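Local atomic coordinates of probable transcriptional regulator (Pseudomonas aeruginosa, PDB entry 2ESN), a protein that probably regulates transcription as a member of the LysR family, with a helix-turn-helix DNA-binding domain joined to a substrate-binding domain that presumably senses an effector. Residues Thr108-Phe113 / Asp172-Arg177. Sequence-based numbering, arbitrary orientation.
Sequences TDYTAF and DWFADR
The phenol oxygen of Tyr110 comes in at the edge of the Phe174 ring, near its plane, with Tyr110 OH 3.8 Å from Phe174 CE2, and the two side chains cross at about a right angle. This lies in the LysR substrate-binding domain, of the periplasmic-binding-protein type, where the start of helix 109-126 passes strand 168-183 at 105° with the short axes still 11.8 Å apart. His255, at the start of helix 254-264, meets the Phe174 ring edge-to-face. At the indole of Trp173, CH2 approaches the backbone O of Thr111 at 4.1 Å, and Leu280 of strand 278-285 and Ile306 pack against the same side chain. Side chains bridge most of the distance between the axes, and the two segments bury 134 Å² between them. Tyr110 reaches from the helix: chi1 of 177° places its CG anti to the backbone N, and the far end of the ring comes near the strand. Tyr110 OH stops 3.8 Å from Asp176 OD2, with ring and carboxylate planes 24° apart. The link between them is Tyr278, whose hydroxyl is hydrogen-bonded to both Tyr110 OH and Asp176 OD2; that carboxylate oxygen also takes the backbone N-H of His255. Helix 109-126, strand 168-183, the start of helix 254-264 and strand 278-285 are thus tied through one small polar cluster set among aromatic rings. Phe113, one turn on, has Tyr110 O at its edge and in its plane, and meets Phe241 of the second subunit edge-to-face, so this helix end also lies at a subunit contact. Thr108 is the N-cap residue, and its backbone N gives a nearly straight hydrogen bond to Thr111 OG1, 2.9 Å away.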
loop_
_atom_site.group_PDB
_atom_site.type_symbol
_atom_site.label_atom_id
_atom_site.label_comp_id
_atom_site.label_asym_id
_atom_site.label_seq_id
_atom_site.Cartn_x
_atom_site.Cartn_y
_atom_site.Cartn_z
ATOM N N THR C 108 -17.292 14.145 4.976
ATOM C CA THR C 108 -17.658 13.618 6.282
ATOM C C THR C 108 -19.205 13.458 6.367
ATOM O O THR C 108 -19.894 13.856 5.441
ATOM C CB THR C 108 -17.175 14.550 7.393
ATOM O OG1 THR C 108 -17.752 15.837 7.204
ATOM C CG2 THR C 108 -15.645 14.649 7.383
ATOM N N ASP C 109 -19.740 12.919 7.471
ATOM C CA ASP C 109 -21.178 12.952 7.629
ATOM C C ASP C 109 -21.665 14.412 7.638
ATOM O O ASP C 109 -22.660 14.717 7.036
ATOM C CB ASP C 109 -21.649 12.131 8.842
ATOM C CG ASP C 109 -21.698 12.942 10.112
ATOM O OD1 ASP C 109 -20.719 13.690 10.355
ATOM O OD2 ASP C 109 -22.732 12.864 10.808
ATOM N N TYR C 110 -20.945 15.333 8.252
ATOM C CA TYR C 110 -21.435 16.709 8.268
ATOM C C TYR C 110 -21.502 17.340 6.888
ATOM O O TYR C 110 -22.477 17.962 6.557
ATOM C CB TYR C 110 -20.690 17.621 9.264
ATOM C CG TYR C 110 -21.214 19.012 9.162
ATOM C CD1 TYR C 110 -22.539 19.264 9.365
ATOM C CD2 TYR C 110 -20.385 20.081 8.852
ATOM C CE1 TYR C 110 -23.087 20.534 9.261
ATOM C CE2 TYR C 110 -20.921 21.370 8.753
ATOM C CZ TYR C 110 -22.286 21.567 8.926
ATOM O OH TYR C 110 -22.892 22.817 8.769
ATOM N N THR C 111 -20.470 17.191 6.076
ATOM C CA THR C 111 -20.418 17.872 4.804
ATOM C C THR C 111 -21.350 17.152 3.801
ATOM O O THR C 111 -21.931 17.773 2.931
ATOM C CB THR C 111 -18.938 18.023 4.269
ATOM O OG1 THR C 111 -18.287 16.742 4.241
ATOM C CG2 THR C 111 -18.093 19.030 5.110
ATOM N N ALA C 112 -21.498 15.855 3.920
ATOM C CA ALA C 112 -22.513 15.148 3.116
ATOM C C ALA C 112 -23.919 15.695 3.438
ATOM O O ALA C 112 -24.720 16.009 2.541
ATOM C CB ALA C 112 -22.425 13.622 3.369
ATOM N N PHE C 113 -24.192 15.839 4.734
ATOM C CA PHE C 113 -25.436 16.430 5.169
ATOM C C PHE C 113 -25.656 17.832 4.654
ATOM O O PHE C 113 -26.810 18.177 4.275
ATOM C CB PHE C 113 -25.527 16.396 6.723
ATOM C CG PHE C 113 -26.489 17.427 7.306
ATOM C CD1 PHE C 113 -27.843 17.163 7.431
ATOM C CD2 PHE C 113 -26.030 18.667 7.705
ATOM C CE1 PHE C 113 -28.694 18.132 7.992
ATOM C CE2 PHE C 113 -26.866 19.619 8.220
ATOM C CZ PHE C 113 -28.213 19.347 8.390
ATOM N N ASP C 172 -15.156 28.406 -1.610
ATOM C CA ASP C 172 -16.080 28.461 -0.477
ATOM C C ASP C 172 -17.514 28.226 -0.882
ATOM O O ASP C 172 -17.965 28.753 -1.920
ATOM C CB ASP C 172 -15.914 29.786 0.233
ATOM C CG ASP C 172 -14.506 29.975 0.729
ATOM O OD1 ASP C 172 -13.802 28.968 1.002
ATOM O OD2 ASP C 172 -14.095 31.140 0.826
ATOM N N TRP C 173 -18.229 27.418 -0.100
ATOM C CA TRP C 173 -19.679 27.225 -0.380
ATOM C C TRP C 173 -20.728 27.459 0.740
ATOM O O TRP C 173 -21.942 27.524 0.461
ATOM C CB TRP C 173 -19.921 25.919 -1.149
ATOM C CG TRP C 173 -19.450 24.688 -0.441
ATOM C CD1 TRP C 173 -18.179 24.214 -0.424
ATOM C CD2 TRP C 173 -20.246 23.769 0.363
ATOM N NE1 TRP C 173 -18.126 23.069 0.344
ATOM C CE2 TRP C 173 -19.384 22.760 0.808
ATOM C CE3 TRP C 173 -21.603 23.723 0.748
ATOM C CZ2 TRP C 173 -19.827 21.666 1.637
ATOM C CZ3 TRP C 173 -22.052 22.661 1.554
ATOM C CH2 TRP C 173 -21.156 21.647 2.004
ATOM N N PHE C 174 -20.273 27.599 1.980
ATOM C CA PHE C 174 -21.179 27.792 3.115
ATOM C C PHE C 174 -20.450 28.370 4.315
ATOM O O PHE C 174 -19.509 27.740 4.838
ATOM C CB PHE C 174 -21.770 26.444 3.538
ATOM C CG PHE C 174 -22.851 26.551 4.592
ATOM C CD1 PHE C 174 -23.936 27.420 4.423
ATOM C CD2 PHE C 174 -22.798 25.766 5.733
ATOM C CE1 PHE C 174 -24.955 27.514 5.410
ATOM C CE2 PHE C 174 -23.797 25.829 6.695
ATOM C CZ PHE C 174 -24.893 26.713 6.548
ATOM N N ALA C 175 -20.869 29.552 4.750
ATOM C CA ALA C 175 -20.379 30.115 6.041
ATOM C C ALA C 175 -21.389 29.776 7.160
ATOM O O ALA C 175 -22.566 29.933 6.964
ATOM C CB ALA C 175 -20.164 31.685 5.925
ATOM N N ASP C 176 -20.930 29.277 8.289
ATOM C CA ASP C 176 -21.812 28.989 9.445
ATOM C C ASP C 176 -21.011 29.216 10.754
ATOM O O ASP C 176 -19.825 29.554 10.720
ATOM C CB ASP C 176 -22.323 27.523 9.358
ATOM C CG ASP C 176 -23.507 27.181 10.311
ATOM O OD1 ASP C 176 -24.438 27.989 10.595
ATOM O OD2 ASP C 176 -23.534 26.003 10.684
ATOM N N ARG C 177 -21.655 29.010 11.895
ATOM C CA ARG C 177 -20.959 29.059 13.173
ATOM C C ARG C 177 -21.226 27.805 14.024
ATOM O O ARG C 177 -22.148 27.002 13.726
ATOM C CB ARG C 177 -21.378 30.330 13.911
ATOM C CG ARG C 177 -22.906 30.494 14.074
ATOM C CD ARG C 177 -23.227 31.851 14.723
ATOM N NE ARG C 177 -24.503 31.803 15.467
ATOM C CZ ARG C 177 -25.711 32.060 14.948
ATOM N NH1 ARG C 177 -25.872 32.387 13.656
ATOM N NH2 ARG C 177 -26.781 31.960 15.731
#